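Local coordinates for protein putative agmatine deiminase (Streptococcus mutans, PDB 2EWO) that probably hydrolyses agmatine to N-carbamoylputrescine and ammonia, as a putative agmatine deiminase of the guanidino-group-modifying (pentein) superfamily, at residues I27-P32 with E60-C65; V66-Y71 with E90-D95; E234-Y239 with S307-L312; C275-P280 with P321-E326. All blocks are in the same frame, centred on the assembly; numbering follows the deposited sequence.

Interaction 1 of 4, residues I27-P32 with E60-C65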
loop_
_atom_site.group_PDB
_atom_site.type_symbol
_atom_site.label_atom_id
_atom_site.label_comp_id
_atom_site.label_asym_id
_atom_site.label_seq_id
_atom_site.Cartn_x
_atom_site.Cartn_y
_atom_site.Cartn_z
ATOM N N ILE A 27 10.387 8.609 24.732
ATOM C CA ILE A 27 9.002 8.858 24.388
ATOM C C ILE A 27 8.665 8.405 22.984
ATOM O O ILE A 27 9.428 8.615 22.045
ATOM C CB ILE A 27 8.644 10.337 24.517
ATOM C CG1 ILE A 27 8.485 10.684 25.995
ATOM C CG2 ILE A 27 7.350 10.639 23.756
ATOM C CD1 ILE A 27 8.239 12.150 26.231
ATOM N N TRP A 28 7.497 7.787 22.862
ATOM C CA TRP A 28 7.004 7.292 21.590
ATOM C C TRP A 28 5.921 8.205 21.042
ATOM O O TRP A 28 5.081 8.693 21.797
ATOM C CB TRP A 28 6.409 5.891 21.762
ATOM C CG TRP A 28 7.396 4.845 22.200
ATOM C CD1 TRP A 28 7.766 4.535 23.486
ATOM C CD2 TRP A 28 8.141 3.968 21.350
ATOM N NE1 TRP A 28 8.691 3.519 23.484
ATOM C CE2 TRP A 28 8.940 3.155 22.187
ATOM C CE3 TRP A 28 8.210 3.789 19.959
ATOM C CZ2 TRP A 28 9.795 2.187 21.684
ATOM C CZ3 TRP A 28 9.061 2.824 19.461
ATOM C CH2 TRP A 28 9.843 2.035 20.324
HETATM N N MSE A 29 5.955 8.432 19.729
HETATM C CA MSE A 29 4.943 9.232 19.046
HETATM C C MSE A 29 4.831 8.880 17.551
HETATM O O MSE A 29 5.831 8.611 16.881
HETATM C CB MSE A 29 5.188 10.737 19.255
HETATM C CG MSE A 29 6.562 11.293 18.858
HETATM SE SE MSE A 29 6.733 13.260 19.196
HETATM C CE MSE A 29 5.748 13.935 17.643
ATOM N N LEU A 30 3.595 8.860 17.055
ATOM C CA LEU A 30 3.306 8.524 15.663
ATOM C C LEU A 30 3.495 9.678 14.667
ATOM O O LEU A 30 4.227 10.626 14.938
ATOM C CB LEU A 30 1.882 7.963 15.553
ATOM C CG LEU A 30 1.668 6.550 16.111
ATOM C CD1 LEU A 30 0.185 6.259 16.204
ATOM C CD2 LEU A 30 2.375 5.527 15.218
ATOM N N TRP A 31 2.840 9.596 13.513
ATOM C CA TRP A 31 2.983 10.631 12.497
ATOM C C TRP A 31 1.696 10.846 11.721
ATOM O O TRP A 31 1.217 9.948 11.038
ATOM C CB TRP A 31 4.091 10.241 11.530
ATOM C CG TRP A 31 4.501 11.332 10.587
ATOM C CD1 TRP A 31 4.102 11.502 9.286
ATOM C CD2 TRP A 31 5.457 12.362 10.852
ATOM N NE1 TRP A 31 4.764 12.573 8.724
ATOM C CE2 TRP A 31 5.599 13.117 9.664
ATOM C CE3 TRP A 31 6.211 12.720 11.980
ATOM C CZ2 TRP A 31 6.465 14.205 9.574
ATOM C CZ3 TRP A 31 7.071 13.798 11.892
ATOM C CH2 TRP A 31 7.192 14.530 10.694
ATOM N N PRO A 32 1.131 12.053 11.796
ATOM C CA PRO A 32 -0.112 12.392 11.100
ATOM C C PRO A 32 0.015 12.356 9.591
ATOM O O PRO A 32 1.014 12.814 9.035
ATOM C CB PRO A 32 -0.413 13.792 11.612
ATOM C CG PRO A 32 0.965 14.368 11.776
ATOM C CD PRO A 32 1.683 13.237 12.473
ATOM N N GLU A 60 15.191 13.727 26.778
ATOM C CA GLU A 60 15.359 12.289 26.576
ATOM C C GLU A 60 15.182 11.982 25.103
ATOM O O GLU A 60 14.835 12.861 24.318
ATOM C CB GLU A 60 14.317 11.506 27.383
ATOM C CG GLU A 60 12.950 12.176 27.472
ATOM C CD GLU A 60 11.914 11.319 28.172
ATOM O OE1 GLU A 60 12.283 10.552 29.081
ATOM O OE2 GLU A 60 10.720 11.422 27.821
ATOM N N PRO A 61 15.438 10.734 24.703
ATOM C CA PRO A 61 15.284 10.347 23.300
ATOM C C PRO A 61 13.829 10.158 22.877
ATOM O O PRO A 61 12.943 9.841 23.688
ATOM C CB PRO A 61 16.074 9.049 23.214
ATOM C CG PRO A 61 15.880 8.477 24.581
ATOM C CD PRO A 61 16.103 9.667 25.465
ATOM N N VAL A 62 13.602 10.371 21.585
ATOM C CA VAL A 62 12.282 10.232 20.993
ATOM C C VAL A 62 12.287 9.141 19.938
ATOM O O VAL A 62 13.229 9.028 19.139
ATOM C CB VAL A 62 11.809 11.511 20.283
ATOM C CG1 VAL A 62 10.337 11.370 19.947
ATOM C CG2 VAL A 62 12.065 12.734 21.142
ATOM N N SER A 63 11.211 8.351 19.946
ATOM C CA SER A 63 10.991 7.244 19.002
ATOM C C SER A 63 9.815 7.619 18.123
ATOM O O SER A 63 8.669 7.335 18.440
ATOM C CB SER A 63 10.678 5.948 19.750
ATOM O OG SER A 63 11.859 5.410 20.326
ATOM N N LEU A 64 10.131 8.267 17.015
ATOM C CA LEU A 64 9.156 8.735 16.049
ATOM C C LEU A 64 8.794 7.623 15.045
ATOM O O LEU A 64 9.611 7.265 14.197
ATOM C CB LEU A 64 9.769 9.936 15.332
ATOM C CG LEU A 64 8.868 10.820 14.492
ATOM C CD1 LEU A 64 7.851 11.460 15.415
ATOM C CD2 LEU A 64 9.679 11.856 13.753
ATOM N N CYS A 65 7.579 7.082 15.127
ATOM C CA CYS A 65 7.172 6.004 14.220
ATOM C C CYS A 65 6.330 6.482 13.053
ATOM O O CYS A 65 5.177 6.852 13.239
ATOM C CB CYS A 65 6.374 4.966 14.988
ATOM S SG CYS A 65 7.094 4.615 16.568
#
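W28 lays one face of its indole over S63. The S63 CB lies 3.6 Å from the centroid of the W28 six-membered ring, a CH-pi contact displaced toward the rim near CE3. At the edge of the same ring, in its plane, comes the sulfur of C65, with SG 3.7 Å from W28 CE3. The W28 CG is anti to the carbonyl carbon (chi1 -63°), which starts the ring off beside the backbone N. The hydroxyl of S63 has its main partner in R87 NE.

On the other sheet face, M29, a selenomethionine, has CG between the backbone N and the carbonyl carbon (chi1 56°). That CG meets two branches, lying 3.9 Å from V62 CG1 and 3.7 Å from L64 CD1. The second methyl of L64, CD2, approaches W31 CZ3 obliquely at 3.7 Å. I27 runs across the carboxylate end of E60, whose OE2 is bonded to Q24 NE2.

The backbones are parallel neighbours. S63 N bonds I27 O at 2.8 Å and C65 N bonds M29 O at 2.9 Å, while I27 N and M29 N return bonds to P61 O and S63 O.

Strands 24-29 and 62-66, joined through helix 43-57, form a beta-alpha-beta unit. The helix covers I27 and M29 with I56, F49 and V52, and strand 86-90 continues the sheet beyond 62-66.

Interaction 2 of 4, residues V66-Y71 with E90-D95; sequences VPPLQY and EMTNDD
V66 and M91 are joined by the one hydrogen bond of this contact, M91 N to V66 O at 3.0 Å. The bond is nearly straight at the hydrogen (171°), but the donor stands above the carbonyl plane of V66. E90 CA also points a C-H at that oxygen, as the parallel bridge between V66 and E90 would have it. One residue on, P67 has no amide hydrogen to give to M91 O, and the ladder stops there. A CA-H contact from P67 CA to M91 O, 3.2 Å, follows instead.

Van der Waals contacts carry the rest. P67 offers CG and CD to the amide end of N93, with N93 ND2 3.4 Å from P67 CG. The ring of P68 lies across the E90 chain: E90 CG, anti to the backbone N (chi1 -169°), is set against it, 3.5 Å from P68 CG. P68 CD touches T92 CG2 at 3.6 Å. Y71 turns the edge of its ring to E90, Y71 CE2 lying 3.6 Å from E90 N.

Charges lead out of the chain. E90 OE1 is held by K143 of the second subunit, in a salt bridge, and by a hydrogen bond from T92 N of that subunit. E90 OE2 lies close to E90 OE2 of the second subunit, and the lysine probably offsets the nearness of the two carboxylates. T92 OG1 is paired within its own chain with Q136.

The arrangement is that of two parallel strands, 62-66 and 86-90, parting at their C-terminal ends into loops, here at a subunit interface. Such strand-end loops belong to the alpha/beta propeller of this superfamily.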
loop_
_atom_site.group_PDB
_atom_site.type_symbol
_atom_site.label_atom_id
_atom_site.label_comp_id
_atom_site.label_asym_id
_atom_site.label_seq_id
_atom_site.Cartn_x
_atom_site.Cartn_y
_atom_site.Cartn_z
ATOM N N VAL A 66 6.868 6.458 11.841
ATOM C CA VAL A 66 6.048 6.937 10.740
ATOM C C VAL A 66 5.739 5.899 9.666
ATOM O O VAL A 66 6.542 4.992 9.393
ATOM C CB VAL A 66 6.669 8.218 10.084
ATOM C CG1 VAL A 66 7.287 9.086 11.162
ATOM C CG2 VAL A 66 7.696 7.857 9.024
ATOM N N PRO A 67 4.532 5.986 9.083
ATOM C CA PRO A 67 4.120 5.064 8.037
ATOM C C PRO A 67 5.180 5.109 6.970
ATOM O O PRO A 67 5.831 6.128 6.804
ATOM C CB PRO A 67 2.797 5.658 7.574
ATOM C CG PRO A 67 2.200 6.096 8.859
ATOM C CD PRO A 67 3.375 6.772 9.553
ATOM N N PRO A 68 5.377 3.994 6.253
ATOM C CA PRO A 68 6.337 3.774 5.168
ATOM C C PRO A 68 6.297 4.813 4.055
ATOM O O PRO A 68 7.303 5.058 3.397
ATOM C CB PRO A 68 5.952 2.398 4.665
ATOM C CG PRO A 68 5.516 1.720 5.927
ATOM C CD PRO A 68 4.645 2.751 6.553
ATOM N N LEU A 69 5.133 5.416 3.849
ATOM C CA LEU A 69 4.948 6.418 2.796
ATOM C C LEU A 69 5.500 7.808 3.100
ATOM O O LEU A 69 5.812 8.569 2.187
ATOM C CB LEU A 69 3.466 6.534 2.473
ATOM C CG LEU A 69 2.891 5.292 1.816
ATOM C CD1 LEU A 69 1.393 5.424 1.732
ATOM C CD2 LEU A 69 3.511 5.120 0.439
ATOM N N GLN A 70 5.593 8.142 4.382
ATOM C CA GLN A 70 6.112 9.436 4.813
ATOM C C GLN A 70 7.356 9.205 5.655
ATOM O O GLN A 70 7.605 9.957 6.590
ATOM C CB GLN A 70 5.089 10.181 5.685
ATOM C CG GLN A 70 3.780 10.574 5.016
ATOM C CD GLN A 70 2.977 9.377 4.529
ATOM O OE1 GLN A 70 2.682 8.445 5.291
ATOM N NE2 GLN A 70 2.610 9.403 3.251
ATOM N N TYR A 71 8.120 8.161 5.348
ATOM C CA TYR A 71 9.321 7.856 6.123
ATOM C C TYR A 71 10.491 8.725 5.681
ATOM O O TYR A 71 11.002 9.528 6.458
ATOM C CB TYR A 71 9.670 6.379 5.977
ATOM C CG TYR A 71 10.820 5.919 6.842
ATOM C CD1 TYR A 71 12.140 6.012 6.407
ATOM C CD2 TYR A 71 10.585 5.355 8.090
ATOM C CE1 TYR A 71 13.197 5.541 7.200
ATOM C CE2 TYR A 71 11.635 4.888 8.877
ATOM C CZ TYR A 71 12.925 4.978 8.425
ATOM O OH TYR A 71 13.930 4.445 9.183
ATOM N N GLU A 90 10.036 2.689 11.202
ATOM C CA GLU A 90 8.901 2.516 10.306
ATOM C C GLU A 90 7.726 1.844 10.997
ATOM O O GLU A 90 7.876 0.754 11.550
ATOM C CB GLU A 90 9.294 1.667 9.114
ATOM C CG GLU A 90 8.234 1.681 8.058
ATOM C CD GLU A 90 8.225 0.416 7.260
ATOM O OE1 GLU A 90 9.265 0.098 6.653
ATOM O OE2 GLU A 90 7.177 -0.262 7.250
HETATM N N MSE A 91 6.560 2.485 10.959
HETATM C CA MSE A 91 5.367 1.910 11.568
HETATM C C MSE A 91 4.086 2.471 10.966
HETATM O O MSE A 91 3.933 3.682 10.881
HETATM C CB MSE A 91 5.369 2.159 13.068
HETATM C CG MSE A 91 4.349 1.338 13.801
HETATM SE SE MSE A 91 4.516 1.420 15.736
HETATM C CE MSE A 91 6.414 1.072 15.938
ATOM N N THR A 92 3.173 1.589 10.543
ATOM C CA THR A 92 1.890 2.007 9.950
ATOM C C THR A 92 0.851 2.328 11.026
ATOM O O THR A 92 0.861 1.737 12.103
ATOM C CB THR A 92 1.260 0.907 9.041
ATOM O OG1 THR A 92 0.860 -0.206 9.842
ATOM C CG2 THR A 92 2.226 0.440 7.986
ATOM N N ASN A 93 -0.054 3.254 10.724
ATOM C CA ASN A 93 -1.110 3.635 11.658
ATOM C C ASN A 93 -2.195 4.349 10.891
ATOM O O ASN A 93 -1.922 5.017 9.893
ATOM C CB ASN A 93 -0.571 4.581 12.721
ATOM C CG ASN A 93 -0.100 5.897 12.131
ATOM O OD1 ASN A 93 -0.907 6.691 11.640
ATOM N ND2 ASN A 93 1.216 6.128 12.160
ATOM N N ASP A 94 -3.426 4.228 11.363
ATOM C CA ASP A 94 -4.545 4.884 10.695
ATOM C C ASP A 94 -4.605 6.356 11.065
ATOM O O ASP A 94 -5.137 7.178 10.311
ATOM C CB ASP A 94 -5.844 4.179 11.068
ATOM C CG ASP A 94 -5.853 2.730 10.628
ATOM O OD1 ASP A 94 -5.710 2.503 9.405
ATOM O OD2 ASP A 94 -5.991 1.840 11.500
ATOM N N ASP A 95 -4.057 6.662 12.239
ATOM C CA ASP A 95 -3.983 8.020 12.755
ATOM C C ASP A 95 -2.970 8.087 13.880
ATOM O O ASP A 95 -2.773 7.104 14.596
ATOM C CB ASP A 95 -5.333 8.500 13.260
ATOM C CG ASP A 95 -5.572 9.943 12.917
ATOM O OD1 ASP A 95 -4.718 10.515 12.205
ATOM O OD2 ASP A 95 -6.596 10.511 13.339
#

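Interaction 3 of 4, residues E234-Y239 with S307-L312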
loop_
_atom_site.group_PDB
_atom_site.type_symbol
_atom_site.label_atom_id
_atom_site.label_comp_id
_atom_site.label_asym_id
_atom_site.label_seq_id
_atom_site.Cartn_x
_atom_site.Cartn_y
_atom_site.Cartn_z
ATOM N N GLU A 234 -0.766 15.056 44.934
ATOM C CA GLU A 234 -1.110 16.341 44.332
ATOM C C GLU A 234 -1.527 16.119 42.882
ATOM O O GLU A 234 -0.953 15.284 42.179
ATOM C CB GLU A 234 0.075 17.299 44.400
ATOM C CG GLU A 234 0.525 17.623 45.814
ATOM C CD GLU A 234 1.711 18.566 45.831
ATOM O OE1 GLU A 234 1.589 19.680 45.273
ATOM O OE2 GLU A 234 2.768 18.197 46.397
ATOM N N VAL A 235 -2.528 16.871 42.434
ATOM C CA VAL A 235 -3.042 16.717 41.079
ATOM C C VAL A 235 -3.223 18.044 40.368
ATOM O O VAL A 235 -3.019 19.099 40.951
ATOM C CB VAL A 235 -4.396 16.003 41.119
ATOM C CG1 VAL A 235 -4.263 14.715 41.908
ATOM C CG2 VAL A 235 -5.446 16.899 41.763
ATOM N N ALA A 236 -3.591 17.988 39.098
ATOM C CA ALA A 236 -3.820 19.210 38.346
ATOM C C ALA A 236 -5.291 19.222 38.003
ATOM O O ALA A 236 -5.990 18.229 38.210
ATOM C CB ALA A 236 -2.984 19.237 37.078
ATOM N N CYS A 237 -5.768 20.345 37.488
ATOM C CA CYS A 237 -7.165 20.449 37.117
ATOM C C CYS A 237 -7.482 21.810 36.531
ATOM O O CYS A 237 -7.075 22.837 37.069
ATOM C CB CYS A 237 -8.056 20.191 38.330
ATOM S SG CYS A 237 -9.796 20.048 37.902
ATOM N N ILE A 238 -8.199 21.818 35.412
ATOM C CA ILE A 238 -8.572 23.076 34.787
ATOM C C ILE A 238 -9.595 23.778 35.675
ATOM O O ILE A 238 -10.403 23.120 36.333
ATOM C CB ILE A 238 -9.199 22.865 33.380
ATOM C CG1 ILE A 238 -10.258 21.762 33.437
ATOM C CG2 ILE A 238 -8.113 22.542 32.364
ATOM C CD1 ILE A 238 -10.943 21.505 32.112
ATOM N N TYR A 239 -9.548 25.108 35.713
ATOM C CA TYR A 239 -10.499 25.878 36.515
ATOM C C TYR A 239 -10.640 27.330 36.048
ATOM O O TYR A 239 -9.661 28.076 35.961
ATOM C CB TYR A 239 -10.113 25.827 38.002
ATOM C CG TYR A 239 -11.143 26.453 38.927
ATOM C CD1 TYR A 239 -12.209 25.693 39.434
ATOM C CD2 TYR A 239 -11.073 27.806 39.275
ATOM C CE1 TYR A 239 -13.183 26.263 40.263
ATOM C CE2 TYR A 239 -12.040 28.389 40.104
ATOM C CZ TYR A 239 -13.092 27.611 40.593
ATOM O OH TYR A 239 -14.051 28.178 41.405
ATOM N N SER A 307 -6.991 22.545 25.415
ATOM C CA SER A 307 -6.760 22.461 26.858
ATOM C C SER A 307 -5.264 22.459 27.208
ATOM O O SER A 307 -4.466 21.787 26.553
ATOM C CB SER A 307 -7.437 21.190 27.394
ATOM O OG SER A 307 -7.330 21.068 28.797
ATOM N N TYR A 308 -4.892 23.217 28.239
ATOM C CA TYR A 308 -3.494 23.298 28.669
ATOM C C TYR A 308 -3.129 22.087 29.539
ATOM O O TYR A 308 -1.959 21.842 29.831
ATOM C CB TYR A 308 -3.243 24.600 29.457
ATOM C CG TYR A 308 -3.403 25.876 28.650
ATOM C CD1 TYR A 308 -2.484 26.217 27.656
ATOM C CD2 TYR A 308 -4.500 26.722 28.852
ATOM C CE1 TYR A 308 -2.655 27.368 26.877
ATOM C CE2 TYR A 308 -4.685 27.876 28.079
ATOM C CZ TYR A 308 -3.758 28.192 27.090
ATOM O OH TYR A 308 -3.942 29.315 26.308
ATOM N N LEU A 309 -4.143 21.331 29.942
ATOM C CA LEU A 309 -3.936 20.159 30.770
ATOM C C LEU A 309 -3.311 19.051 29.923
ATOM O O LEU A 309 -2.851 18.027 30.443
ATOM C CB LEU A 309 -5.271 19.708 31.359
ATOM C CG LEU A 309 -5.246 19.027 32.731
ATOM C CD1 LEU A 309 -4.683 17.619 32.615
ATOM C CD2 LEU A 309 -4.427 19.870 33.705
ATOM N N ASN A 310 -3.290 19.266 28.611
ATOM C CA ASN A 310 -2.716 18.311 27.664
ATOM C C ASN A 310 -1.210 18.509 27.562
ATOM O O ASN A 310 -0.691 18.897 26.518
ATOM C CB ASN A 310 -3.359 18.497 26.277
ATOM C CG ASN A 310 -4.595 17.638 26.082
ATOM O OD1 ASN A 310 -4.498 16.471 25.679
ATOM N ND2 ASN A 310 -5.763 18.204 26.380
ATOM N N PHE A 311 -0.512 18.252 28.658
ATOM C CA PHE A 311 0.938 18.401 28.672
ATOM C C PHE A 311 1.614 17.055 28.994
ATOM O O PHE A 311 1.038 16.183 29.667
ATOM C CB PHE A 311 1.358 19.514 29.676
ATOM C CG PHE A 311 0.819 19.315 31.074
ATOM C CD1 PHE A 311 1.498 18.515 31.986
ATOM C CD2 PHE A 311 -0.408 19.858 31.447
ATOM C CE1 PHE A 311 0.963 18.251 33.238
ATOM C CE2 PHE A 311 -0.951 19.596 32.700
ATOM C CZ PHE A 311 -0.264 18.789 33.593
ATOM N N LEU A 312 2.829 16.881 28.486
ATOM C CA LEU A 312 3.559 15.648 28.723
ATOM C C LEU A 312 4.571 15.886 29.837
ATOM O O LEU A 312 5.215 16.936 29.889
ATOM C CB LEU A 312 4.262 15.183 27.435
ATOM C CG LEU A 312 4.768 13.727 27.360
ATOM C CD1 LEU A 312 5.958 13.554 28.258
ATOM C CD2 LEU A 312 3.657 12.753 27.759
#
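A type I beta turn, S307 to N310, presents L309 to A236 and I238, at and just beyond the end of strand 234-237. The meeting is almost wholly apolar, with no hydrogen bond across it. One methyl of the leucine does the reaching: L309 CD2 lies 3.7 Å from A236 CB and 4.0 Å from C237 N, and so bears on both the side chain and the backbone of the strand.

Further along, the side chains of I238 and L309 cross at about a right angle. The I238 CG2, anti to the carbonyl carbon, approaches L309 CB at 4.1 Å and S307 OG at 3.9 Å. S307 has OG anti to the backbone N (chi1 -177°). There it takes a weak bond from L309 N, 3.4 Å long, and a hydrogen bond links the same hydroxyl to D225 O.

At the other end, the F311 ring offers its edge to A236, CZ being 4.4 Å from A236 CB. Between L309 and F311 the chain makes an inverse gamma turn centred on N310; L309 and F311, on either side of N310 in sequence, both touch A236.

Strand 234-237 pairs with strand 227-231, whose C228 touches both A236 and F311. Helix 248-259 packs on C237 and I238 through L258 and A251, while M338 of helix 328-338 reaches A236.

Interaction 4 of 4, residues C275-P280 with P321-E326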
loop_
_atom_site.group_PDB
_atom_site.type_symbol
_atom_site.label_atom_id
_atom_site.label_comp_id
_atom_site.label_asym_id
_atom_site.label_seq_id
_atom_site.Cartn_x
_atom_site.Cartn_y
_atom_site.Cartn_z
ATOM N N CYS A 275 -5.312 26.929 33.778
ATOM C CA CYS A 275 -6.246 27.860 33.165
ATOM C C CYS A 275 -6.733 27.301 31.839
ATOM O O CYS A 275 -6.163 26.345 31.304
ATOM C CB CYS A 275 -5.574 29.205 32.916
ATOM S SG CYS A 275 -4.341 29.155 31.602
ATOM N N VAL A 276 -7.794 27.910 31.322
ATOM C CA VAL A 276 -8.379 27.524 30.046
ATOM C C VAL A 276 -8.270 28.708 29.091
ATOM O O VAL A 276 -8.224 29.859 29.527
ATOM C CB VAL A 276 -9.882 27.129 30.195
ATOM C CG1 VAL A 276 -10.009 25.791 30.911
ATOM C CG2 VAL A 276 -10.641 28.208 30.954
ATOM N N THR A 277 -8.219 28.434 27.792
ATOM C CA THR A 277 -8.128 29.512 26.815
ATOM C C THR A 277 -9.299 30.480 27.010
ATOM O O THR A 277 -10.308 30.131 27.625
ATOM C CB THR A 277 -8.150 28.959 25.369
ATOM O OG1 THR A 277 -9.238 28.040 25.221
ATOM C CG2 THR A 277 -6.847 28.258 25.049
ATOM N N LYS A 278 -9.148 31.702 26.510
ATOM C CA LYS A 278 -10.198 32.713 26.617
ATOM C C LYS A 278 -10.822 32.837 25.225
ATOM O O LYS A 278 -11.857 33.477 25.038
ATOM C CB LYS A 278 -9.600 34.056 27.069
ATOM C CG LYS A 278 -10.598 35.083 27.654
ATOM C CD LYS A 278 -11.021 34.783 29.108
ATOM C CE LYS A 278 -12.130 33.726 29.206
ATOM N NZ LYS A 278 -13.434 34.159 28.614
ATOM N N GLU A 279 -10.168 32.204 24.253
ATOM C CA GLU A 279 -10.614 32.188 22.863
ATOM C C GLU A 279 -10.370 30.812 22.255
ATOM O O GLU A 279 -9.223 30.378 22.104
ATOM C CB GLU A 279 -9.866 33.230 22.040
ATOM C CG GLU A 279 -10.458 34.621 22.121
ATOM C CD GLU A 279 -11.878 34.682 21.585
ATOM O OE1 GLU A 279 -12.096 34.241 20.431
ATOM O OE2 GLU A 279 -12.769 35.178 22.314
ATOM N N PRO A 280 -11.452 30.107 21.891
ATOM C CA PRO A 280 -11.350 28.770 21.294
ATOM C C PRO A 280 -10.671 28.788 19.916
ATOM O O PRO A 280 -10.824 29.740 19.145
ATOM C CB PRO A 280 -12.808 28.330 21.211
ATOM C CG PRO A 280 -13.521 29.640 20.934
ATOM C CD PRO A 280 -12.852 30.571 21.920
ATOM N N PRO A 321 1.362 22.924 25.665
ATOM C CA PRO A 321 0.762 23.515 24.466
ATOM C C PRO A 321 0.613 25.028 24.545
ATOM O O PRO A 321 0.295 25.567 25.597
ATOM C CB PRO A 321 -0.575 22.783 24.357
ATOM C CG PRO A 321 -0.905 22.448 25.775
ATOM C CD PRO A 321 0.415 22.017 26.342
ATOM N N GLN A 322 0.868 25.702 23.427
ATOM C CA GLN A 322 0.767 27.159 23.340
ATOM C C GLN A 322 -0.045 27.518 22.098
ATOM O O GLN A 322 0.514 27.703 21.005
ATOM C CB GLN A 322 2.158 27.797 23.223
ATOM C CG GLN A 322 3.133 27.510 24.364
ATOM C CD GLN A 322 2.740 28.174 25.668
ATOM O OE1 GLN A 322 1.768 27.780 26.311
ATOM N NE2 GLN A 322 3.495 29.198 26.062
ATOM N N TYR A 323 -1.358 27.629 22.272
ATOM C CA TYR A 323 -2.266 27.943 21.165
ATOM C C TYR A 323 -2.218 29.398 20.683
ATOM O O TYR A 323 -2.679 29.720 19.582
ATOM C CB TYR A 323 -3.701 27.590 21.565
ATOM C CG TYR A 323 -3.816 26.261 22.268
ATOM C CD1 TYR A 323 -3.490 25.069 21.618
ATOM C CD2 TYR A 323 -4.234 26.194 23.593
ATOM C CE1 TYR A 323 -3.577 23.838 22.281
ATOM C CE2 TYR A 323 -4.326 24.977 24.264
ATOM C CZ TYR A 323 -3.999 23.804 23.611
ATOM O OH TYR A 323 -4.094 22.610 24.292
ATOM N N GLY A 324 -1.639 30.274 21.494
ATOM C CA GLY A 324 -1.590 31.675 21.115
ATOM C C GLY A 324 -2.846 32.341 21.650
ATOM O O GLY A 324 -3.473 33.180 20.996
ATOM N N ASP A 325 -3.204 31.931 22.864
ATOM C CA ASP A 325 -4.371 32.426 23.569
ATOM C C ASP A 325 -3.952 33.536 24.526
ATOM O O ASP A 325 -2.758 33.798 24.712
ATOM C CB ASP A 325 -5.028 31.275 24.337
ATOM C CG ASP A 325 -6.332 31.676 24.990
ATOM O OD1 ASP A 325 -7.340 31.807 24.264
ATOM O OD2 ASP A 325 -6.348 31.858 26.226
ATOM N N GLU A 326 -4.950 34.188 25.116
ATOM C CA GLU A 326 -4.740 35.279 26.064
ATOM C C GLU A 326 -4.169 34.709 27.366
ATOM O O GLU A 326 -3.164 35.198 27.885
ATOM C CB GLU A 326 -6.075 36.009 26.309
ATOM C CG GLU A 326 -5.985 37.302 27.121
ATOM C CD GLU A 326 -7.280 38.123 27.088
ATOM O OE1 GLU A 326 -8.369 37.545 27.304
ATOM O OE2 GLU A 326 -7.203 39.353 26.855
#
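With CG anti to the backbone N (chi1 -174°), D325 extends toward the backbone of T277, K278 and E279, and its carboxylate, turned by chi2 of 75°, meets two successive amides. K278 N bonds D325 OD2 at 2.8 Å from the syn side, slightly out of the carboxylate plane, with a second, weak bond to D325 OD1. E279 N bonds D325 OD1 at 2.9 Å on its syn lone pair. Both oxygens are thus gripped by peptide N-H groups, which would be expected to favour the negative charge.

T277 packs across this aspartate at about a right angle. The T277 CG2, anti to the carbonyl carbon, lies 3.6 Å from D325 CB and 3.6 Å from Y323 CD2, so one methyl touches both the aspartate and the tyrosine. K278 and E326 run side by side, pointing the same way. The carboxylate oxygen OE1 of E326 lies against the methylene CG of K278 at 3.3 Å, while K278 NZ forms its salt bridge with D242.

Y308 packs on T277 and D325 as well, and its ring meets that of Y323.

D325 OD2 also accepts a hydrogen bond from N327 N, the side-chain closure of an Asx turn just before helix 328-338. One carboxylate therefore ties the loop 275-280 to the link between strand 317-321 and that helix, a local loop-to-loop tie within the deiminase fold.

How the interactions relate
Along the chain interactions 1 and 2 come first, in series, and the segments of interactions 3 and 4 alternate after them. Interactions 1 and 2, centres 12 Å apart, share strand 62-66 and its sheet and touch through L30 on N93 and C65 on M91. Interactions 3 and 4, centres 13 Å apart, touch where Y308 meets D325, and both lie near helix 328-338. The two pairs are joined at I27 and L312, although the centres of interactions 1 and 3 are 22 Å apart. Interactions 2 and 3 lie on opposite sides of the chain's centre. Interaction 2 lies at a subunit interface, whereas interactions 1, 3 and 4 are contacts within the chain that no other subunit touches.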